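Local coordinates for cell division control protein 4 (Saccharomyces cerevisiae, PDB 3V7D), which recognises phosphorylated target proteins as the substrate-binding subunit of an SCF E3 ubiquitin ligase, directing their ubiquitination and degradation by the proteasome, at residues Ser62-Val66 with Ser402-Leu406; Glu321-Cys325 with Ala379-Ser383; Leu358-Phe364 with Phe399-Asp403. The protein carries 1 engineered substitution. All coordinates share one frame; numbering follows the deposited sequence.

Interaction 1: residues Ser62-Val66 with Ser402-Leu406; sequences SENFV and SDNIL
Glu63 and Asn404 meet in a polar surface contact between the helical, F-box-bearing part of the chain and the WD40 propeller. One side is the turn that closes helix 53-62; the other is the tight loop joining strands 396-401 and 405-410 in the seventh WD repeat. The helix ends in a Schellman motif, with Asn64 at positive phi as its C-prime residue, and this turn presents the carbonyl of Glu63 to the propeller. Asn404 ND2 donates to Glu63 O at 3.0 Å, with an N-H...O angle of 166°; the acceptor lies almost in the amide plane, and the approach to the carbonyl is close to head-on. Asn404 CG stands beside its own backbone N, anti to the carbonyl carbon (chi1 -69°), which turns the amide toward the helical side. Next to it, Asn64 CB packs on Asp403 CB at 3.5 Å, the amide and carboxylate planes being almost perpendicular. The oxygens Asn64 OD1 and Asn404 OD1 come within 3.4 Å but, both being acceptors, form no bond. Close to the donor nitrogen, Phe65 CE1 lies 3.9 Å from Asn404 ND2, the ring and amide planes steeply inclined, while Glu63 CB sits on a face of the Phe65 ring, toward its rim. Asn404 OD1 accepts from Arg420 NE, and the same guanidinium makes a salt bridge with Glu63 through NH2. The Asp403 carboxylate looks elsewhere, to Ser361. Replacing Asn404 by an alanine here removes both ends of the amide and would probably leave Glu63 O without this donor and Arg420 NE without this acceptor. With ND2 giving to the helical side and OD1 taking from Arg420, the amide's orientation is fixed, and a buried side chain has both polar atoms satisfied while bridging two domains.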
# COMPACT_ATOMS: atom_id res chain seq x y z
N SER B 62 -4.61 -1.81 8.87
CA SER B 62 -3.58 -1.98 9.90
C SER B 62 -2.43 -2.87 9.43
O SER B 62 -1.32 -2.77 9.95
CB SER B 62 -4.18 -2.53 11.20
OG SER B 62 -4.64 -3.86 11.04
N GLU B 63 -2.69 -3.73 8.45
CA GLU B 63 -1.65 -4.59 7.90
C GLU B 63 -1.05 -4.01 6.62
O GLU B 63 -0.29 -4.68 5.92
CB GLU B 63 -2.20 -5.99 7.63
CG GLU B 63 -2.62 -6.76 8.89
CD GLU B 63 -1.43 -7.16 9.75
OE1 GLU B 63 -0.34 -7.37 9.21
OE2 GLU B 63 -1.60 -7.27 10.99
N ASN B 64 -1.40 -2.76 6.32
CA ASN B 64 -0.97 -2.09 5.09
C ASN B 64 -1.32 -2.85 3.81
O ASN B 64 -0.55 -2.84 2.86
CB ASN B 64 0.54 -1.83 5.10
CG ASN B 64 1.01 -1.18 6.37
OD1 ASN B 64 2.00 -1.60 6.97
ND2 ASN B 64 0.31 -0.13 6.79
N PHE B 65 -2.46 -3.52 3.80
CA PHE B 65 -2.91 -4.17 2.58
C PHE B 65 -3.68 -3.18 1.71
O PHE B 65 -3.89 -3.41 0.53
CB PHE B 65 -3.77 -5.40 2.90
CG PHE B 65 -3.02 -6.51 3.57
CD1 PHE B 65 -1.71 -6.80 3.20
CD2 PHE B 65 -3.60 -7.26 4.58
CE1 PHE B 65 -1.01 -7.82 3.82
CE2 PHE B 65 -2.91 -8.28 5.20
CZ PHE B 65 -1.61 -8.56 4.82
N VAL B 66 -4.10 -2.08 2.32
CA VAL B 66 -4.81 -1.03 1.60
C VAL B 66 -4.68 0.27 2.37
O VAL B 66 -4.42 0.26 3.58
CB VAL B 66 -6.31 -1.38 1.42
CG1 VAL B 66 -7.09 -1.08 2.70
CG2 VAL B 66 -6.90 -0.63 0.24
N SER B 402 6.85 -2.23 -1.16
CA SER B 402 5.52 -1.95 -0.65
C SER B 402 5.71 -1.51 0.80
O SER B 402 6.84 -1.38 1.26
CB SER B 402 4.65 -3.19 -0.70
OG SER B 402 5.10 -4.16 0.24
N ASP B 403 4.61 -1.29 1.51
CA ASP B 403 4.70 -0.92 2.92
C ASP B 403 5.27 -2.06 3.76
O ASP B 403 5.83 -1.83 4.82
CB ASP B 403 3.33 -0.52 3.47
CG ASP B 403 2.83 0.80 2.91
OD1 ASP B 403 3.65 1.60 2.39
OD2 ASP B 403 1.61 1.05 2.99
N ASN B 404 5.14 -3.28 3.26
CA ASN B 404 5.53 -4.46 4.01
C ASN B 404 6.86 -5.09 3.59
O ASN B 404 7.56 -5.67 4.41
CB ASN B 404 4.42 -5.51 3.93
CG ASN B 404 3.18 -5.10 4.69
OD1 ASN B 404 3.26 -4.53 5.77
ND2 ASN B 404 2.01 -5.39 4.12
N ILE B 405 7.20 -4.95 2.31
CA ILE B 405 8.31 -5.69 1.73
C ILE B 405 9.21 -4.81 0.86
O ILE B 405 8.72 -4.00 0.08
CB ILE B 405 7.80 -6.87 0.87
CG1 ILE B 405 7.19 -7.96 1.76
CG2 ILE B 405 8.91 -7.47 0.02
CD1 ILE B 405 8.23 -8.79 2.48
N LEU B 406 10.52 -4.99 1.00
CA LEU B 406 11.49 -4.44 0.06
C LEU B 406 12.23 -5.60 -0.62
O LEU B 406 12.72 -6.51 0.05
CB LEU B 406 12.49 -3.53 0.77
CG LEU B 406 13.75 -3.11 -0.00
CD1 LEU B 406 13.40 -2.17 -1.14
CD2 LEU B 406 14.81 -2.48 0.92

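Interaction 2: residues Glu321-Cys325 with Ala379-Ser383; sequences ERKRC and ANDYS
Arg322, in the turn before strand 324-329 of the fifth WD repeat, and Arg324, at the start of that strand, reach to the loop Ala379-Ser383 of the next sheet, and each presents a different aspect of its guanidinium. Arg322 lies face-on: Ala379 O sits over the centre of the group, with CZ to Ala379 O only 3.2 Å. From that position the carbonyl is poorly placed for the in-plane N-H groups, and Arg322 NE fails on angle. Arg322 NH2 also touches Ala379 CB at 3.5 Å. Arg324 works edge-on instead. Its NH1 donates to Asn380 O at 2.9 Å, the N-H...O angle being 163°, and to Tyr382 OH at 3.0 Å; both acceptors lie near the guanidinium plane. Extended from CG to NE, the Arg324 chain slides past the Tyr382 side chain in the opposite direction, the ring turned 46° from the guanidinium. The Asn380 amide lies almost parallel to the Arg324 group, yet OD1 stays 3.6 Å from NH2 without a bond. The arginines also touch each other, Arg322 CD resting over one face of the Arg324 guanidinium, toward its rim. Tyr382, meanwhile, packs on Ile336 and Leu348 of the neighbouring sheet. The labour is thus divided: Arg324 ties the loop down with two directional bonds, whereas Arg322 lays its face on a carbonyl and keeps its salt bridge for Asp319, which probably balances part of the paired positive charge.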
# COMPACT_ATOMS: atom_id res chain seq x y z
N GLU B 321 -0.62 12.89 -4.73
CA GLU B 321 -1.45 12.89 -3.53
C GLU B 321 -1.13 14.09 -2.64
O GLU B 321 -2.03 14.73 -2.10
CB GLU B 321 -1.27 11.59 -2.75
CG GLU B 321 -2.16 11.50 -1.51
CD GLU B 321 -1.81 10.33 -0.62
OE1 GLU B 321 -1.30 9.31 -1.13
OE2 GLU B 321 -2.05 10.43 0.61
N ARG B 322 0.15 14.40 -2.50
CA ARG B 322 0.58 15.50 -1.64
C ARG B 322 0.93 16.75 -2.43
O ARG B 322 1.26 17.78 -1.85
CB ARG B 322 1.77 15.07 -0.79
CG ARG B 322 1.51 13.82 0.03
CD ARG B 322 2.72 13.44 0.86
NE ARG B 322 2.46 12.25 1.66
CZ ARG B 322 2.53 11.01 1.20
NH1 ARG B 322 2.86 10.79 -0.07
NH2 ARG B 322 2.26 9.98 2.00
N LYS B 323 0.85 16.64 -3.76
CA LYS B 323 1.24 17.72 -4.66
C LYS B 323 2.69 18.13 -4.44
O LYS B 323 2.99 19.29 -4.14
CB LYS B 323 0.30 18.93 -4.52
CG LYS B 323 -1.14 18.65 -4.92
CD LYS B 323 -1.93 19.94 -5.07
CE LYS B 323 -1.39 20.79 -6.21
NZ LYS B 323 -1.75 20.26 -7.56
N ARG B 324 3.58 17.16 -4.56
CA ARG B 324 5.01 17.39 -4.38
C ARG B 324 5.81 16.71 -5.48
O ARG B 324 5.30 15.83 -6.19
CB ARG B 324 5.48 16.84 -3.04
CG ARG B 324 4.86 17.51 -1.82
CD ARG B 324 5.27 16.77 -0.56
NE ARG B 324 4.63 17.30 0.64
CZ ARG B 324 4.69 16.73 1.84
NH1 ARG B 324 5.37 15.60 2.00
NH2 ARG B 324 4.07 17.28 2.87
N CYS B 325 7.06 17.12 -5.62
CA CYS B 325 7.98 16.44 -6.52
C CYS B 325 9.20 15.95 -5.76
O CYS B 325 9.75 16.67 -4.92
CB CYS B 325 8.42 17.35 -7.65
SG CYS B 325 9.75 16.62 -8.64
N ALA B 379 6.97 8.84 3.95
CA ALA B 379 6.44 9.44 2.73
C ALA B 379 5.86 10.83 2.96
O ALA B 379 5.62 11.57 2.01
CB ALA B 379 5.41 8.53 2.08
N ASN B 380 5.63 11.19 4.22
CA ASN B 380 5.01 12.48 4.51
C ASN B 380 5.97 13.52 5.08
O ASN B 380 5.99 14.66 4.62
CB ASN B 380 3.79 12.31 5.42
CG ASN B 380 2.96 13.58 5.52
OD1 ASN B 380 2.87 14.35 4.56
ND2 ASN B 380 2.35 13.81 6.67
N ASP B 381 6.77 13.14 6.08
CA ASP B 381 7.72 14.08 6.70
C ASP B 381 9.19 13.74 6.46
O ASP B 381 10.08 14.46 6.93
CB ASP B 381 7.43 14.27 8.20
CG ASP B 381 7.57 12.99 9.01
OD1 ASP B 381 8.38 12.11 8.65
OD2 ASP B 381 6.85 12.86 10.03
N TYR B 382 9.45 12.65 5.74
CA TYR B 382 10.80 12.28 5.31
C TYR B 382 11.80 12.02 6.44
O TYR B 382 13.01 12.10 6.24
CB TYR B 382 11.35 13.29 4.30
CG TYR B 382 10.34 13.59 3.22
CD1 TYR B 382 10.09 12.68 2.20
CD2 TYR B 382 9.60 14.77 3.25
CE1 TYR B 382 9.15 12.95 1.22
CE2 TYR B 382 8.66 15.04 2.28
CZ TYR B 382 8.43 14.13 1.27
OH TYR B 382 7.49 14.41 0.31
N SER B 383 11.28 11.69 7.62
CA SER B 383 12.13 11.19 8.69
C SER B 383 12.66 9.82 8.28
O SER B 383 12.05 9.13 7.46
CB SER B 383 11.35 11.10 10.02
OG SER B 383 10.33 10.11 9.96

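Interaction 3: residues Leu358-Phe364 with Phe399-Asp403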
# COMPACT_ATOMS: atom_id res chain seq x y z
N LEU B 358 14.13 5.70 -7.40
CA LEU B 358 13.15 6.19 -6.43
C LEU B 358 11.87 5.40 -6.53
O LEU B 358 11.42 5.08 -7.63
CB LEU B 358 12.82 7.66 -6.68
CG LEU B 358 13.88 8.73 -6.48
CD1 LEU B 358 13.33 10.09 -6.88
CD2 LEU B 358 14.36 8.73 -5.03
N ARG B 359 11.27 5.11 -5.38
CA ARG B 359 9.94 4.51 -5.34
C ARG B 359 9.14 5.14 -4.22
O ARG B 359 9.70 5.54 -3.20
CB ARG B 359 10.02 2.99 -5.14
CG ARG B 359 10.64 2.23 -6.29
CD ARG B 359 9.60 1.80 -7.29
NE ARG B 359 10.20 0.99 -8.36
CZ ARG B 359 9.57 0.69 -9.48
NH1 ARG B 359 8.33 1.12 -9.69
NH2 ARG B 359 10.18 -0.05 -10.41
N LEU B 360 7.83 5.23 -4.41
CA LEU B 360 6.95 5.78 -3.39
C LEU B 360 5.83 4.80 -3.10
O LEU B 360 5.03 4.47 -3.98
CB LEU B 360 6.37 7.12 -3.85
CG LEU B 360 5.49 7.90 -2.87
CD1 LEU B 360 6.26 8.23 -1.59
CD2 LEU B 360 4.97 9.18 -3.52
N SER B 361 5.79 4.31 -1.86
CA SER B 361 4.65 3.53 -1.39
C SER B 361 3.81 4.44 -0.53
O SER B 361 4.17 5.60 -0.32
CB SER B 361 5.11 2.31 -0.59
OG SER B 361 5.60 2.70 0.69
N ASP B 362 2.69 3.93 -0.02
CA ASP B 362 1.79 4.74 0.81
C ASP B 362 2.50 5.40 1.99
O ASP B 362 2.19 6.54 2.34
CB ASP B 362 0.60 3.91 1.31
CG ASP B 362 -0.42 3.63 0.22
OD1 ASP B 362 -0.59 4.49 -0.67
OD2 ASP B 362 -1.05 2.55 0.26
N LYS B 363 3.45 4.71 2.61
CA LYS B 363 4.12 5.26 3.79
C LYS B 363 5.62 5.53 3.63
O LYS B 363 6.20 6.25 4.45
CB LYS B 363 3.85 4.38 5.02
CG LYS B 363 4.55 3.05 5.00
CD LYS B 363 4.07 2.16 6.16
CE LYS B 363 4.54 2.68 7.51
NZ LYS B 363 4.32 1.69 8.61
N PHE B 364 6.24 4.99 2.59
CA PHE B 364 7.68 5.14 2.42
C PHE B 364 8.08 5.78 1.09
O PHE B 364 7.61 5.36 0.03
CB PHE B 364 8.39 3.79 2.50
CG PHE B 364 8.21 3.07 3.80
CD1 PHE B 364 8.56 3.67 5.00
CD2 PHE B 364 7.74 1.76 3.82
CE1 PHE B 364 8.41 2.99 6.20
CE2 PHE B 364 7.59 1.08 5.01
CZ PHE B 364 7.92 1.69 6.21
N PHE B 399 15.14 -2.14 -7.55
CA PHE B 399 14.42 -2.57 -6.35
C PHE B 399 12.94 -2.31 -6.52
O PHE B 399 12.53 -1.53 -7.38
CB PHE B 399 14.95 -1.87 -5.09
CG PHE B 399 14.46 -0.46 -4.91
CD1 PHE B 399 15.17 0.61 -5.43
CD2 PHE B 399 13.30 -0.19 -4.20
CE1 PHE B 399 14.73 1.91 -5.25
CE2 PHE B 399 12.85 1.10 -4.02
CZ PHE B 399 13.56 2.16 -4.55
N TYR B 400 12.13 -2.97 -5.70
CA TYR B 400 10.71 -2.71 -5.69
C TYR B 400 10.26 -2.76 -4.25
O TYR B 400 10.89 -3.42 -3.42
CB TYR B 400 9.94 -3.72 -6.53
CG TYR B 400 8.60 -3.21 -7.02
CD1 TYR B 400 8.51 -2.45 -8.18
CD2 TYR B 400 7.43 -3.49 -6.32
CE1 TYR B 400 7.28 -1.98 -8.63
CE2 TYR B 400 6.20 -3.03 -6.77
CZ TYR B 400 6.13 -2.27 -7.92
OH TYR B 400 4.91 -1.80 -8.36
N VAL B 401 9.17 -2.07 -3.93
CA VAL B 401 8.81 -1.91 -2.53
C VAL B 401 7.31 -1.72 -2.30
O VAL B 401 6.59 -1.15 -3.13
CB VAL B 401 9.59 -0.73 -1.91
CG1 VAL B 401 9.03 0.61 -2.40
CG2 VAL B 401 9.57 -0.81 -0.38
N SER B 402 6.85 -2.23 -1.16
CA SER B 402 5.52 -1.95 -0.65
C SER B 402 5.71 -1.51 0.80
O SER B 402 6.84 -1.38 1.26
CB SER B 402 4.65 -3.19 -0.70
OG SER B 402 5.10 -4.16 0.24
N ASP B 403 4.61 -1.29 1.51
CA ASP B 403 4.70 -0.92 2.92
C ASP B 403 5.27 -2.06 3.76
O ASP B 403 5.83 -1.83 4.82
CB ASP B 403 3.33 -0.52 3.47
CG ASP B 403 2.83 0.80 2.91
OD1 ASP B 403 3.65 1.60 2.39
OD2 ASP B 403 1.61 1.05 2.99
O HOH W 1 5.39 1.46 -4.90
O HOH W 2 5.67 -1.08 7.65
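Ser361 and Asp403 link equivalent turns of two adjacent WD40 propeller blades, where the first strands of the sixth and seventh repeats, 355-360 and 396-401, run side by side. Over the segments 358-360 and 399-401 these strands are 12° from parallel with axes 7.5 Å apart, each belonging to its own sheet. Asp403 OD1 takes two donors: Ser361 OG at 2.8 Å, arriving nearly along the C-O axis, and Lys363 N at 3.1 Å, on the syn side but well out of the carboxylate plane. Ser361 OG in turn accepts from Phe364 N in an ST motif; its chi1 of 73°, between the backbone N and carbonyl carbon, lets it serve both. Lys363 CG rests on the Phe364 ring face, while Asp403 O meets that ring at its edge, 3.4 Å from CE2. A water bridges Lys363 NZ and Asp403 O. Farther along, Arg359 CG packs against Phe399 CE2 at 3.4 Å, and its guanidinium lies with one face over Tyr400 CD1, the planes 60° apart. Asp362 OD2 stands 4.1 Å from Asp403 OD2, like charges whose repulsion the two donors at OD1 would probably ease. A doubly bonded carboxylate oxygen at the turns, and an arginine laid against two aromatic rings on the strands, thus join the blades.

How the interactions relate
All three contacts involve the WD40 propeller, and interaction 1 joins it to the helical, F-box-bearing part. Along the chain the segments come as 62-66, 321-325, 358-364, 379-383, 399-403 and 402-406, so interaction 2 is nested inside the loop closed by interaction 1, while interactions 2 and 3 alternate. Centres of interactions 1 and 3 are about 9 Å apart; they share Ser402 and Asp403, on the turn between neighbouring strands 396-401 and 405-410. Interactions 2 and 3, about 12 Å apart between centres, meet through a probable hydrogen bond from Ala379 N to Lys363 O. The turns of three successive blades are thereby joined in a row that leads to the helical part.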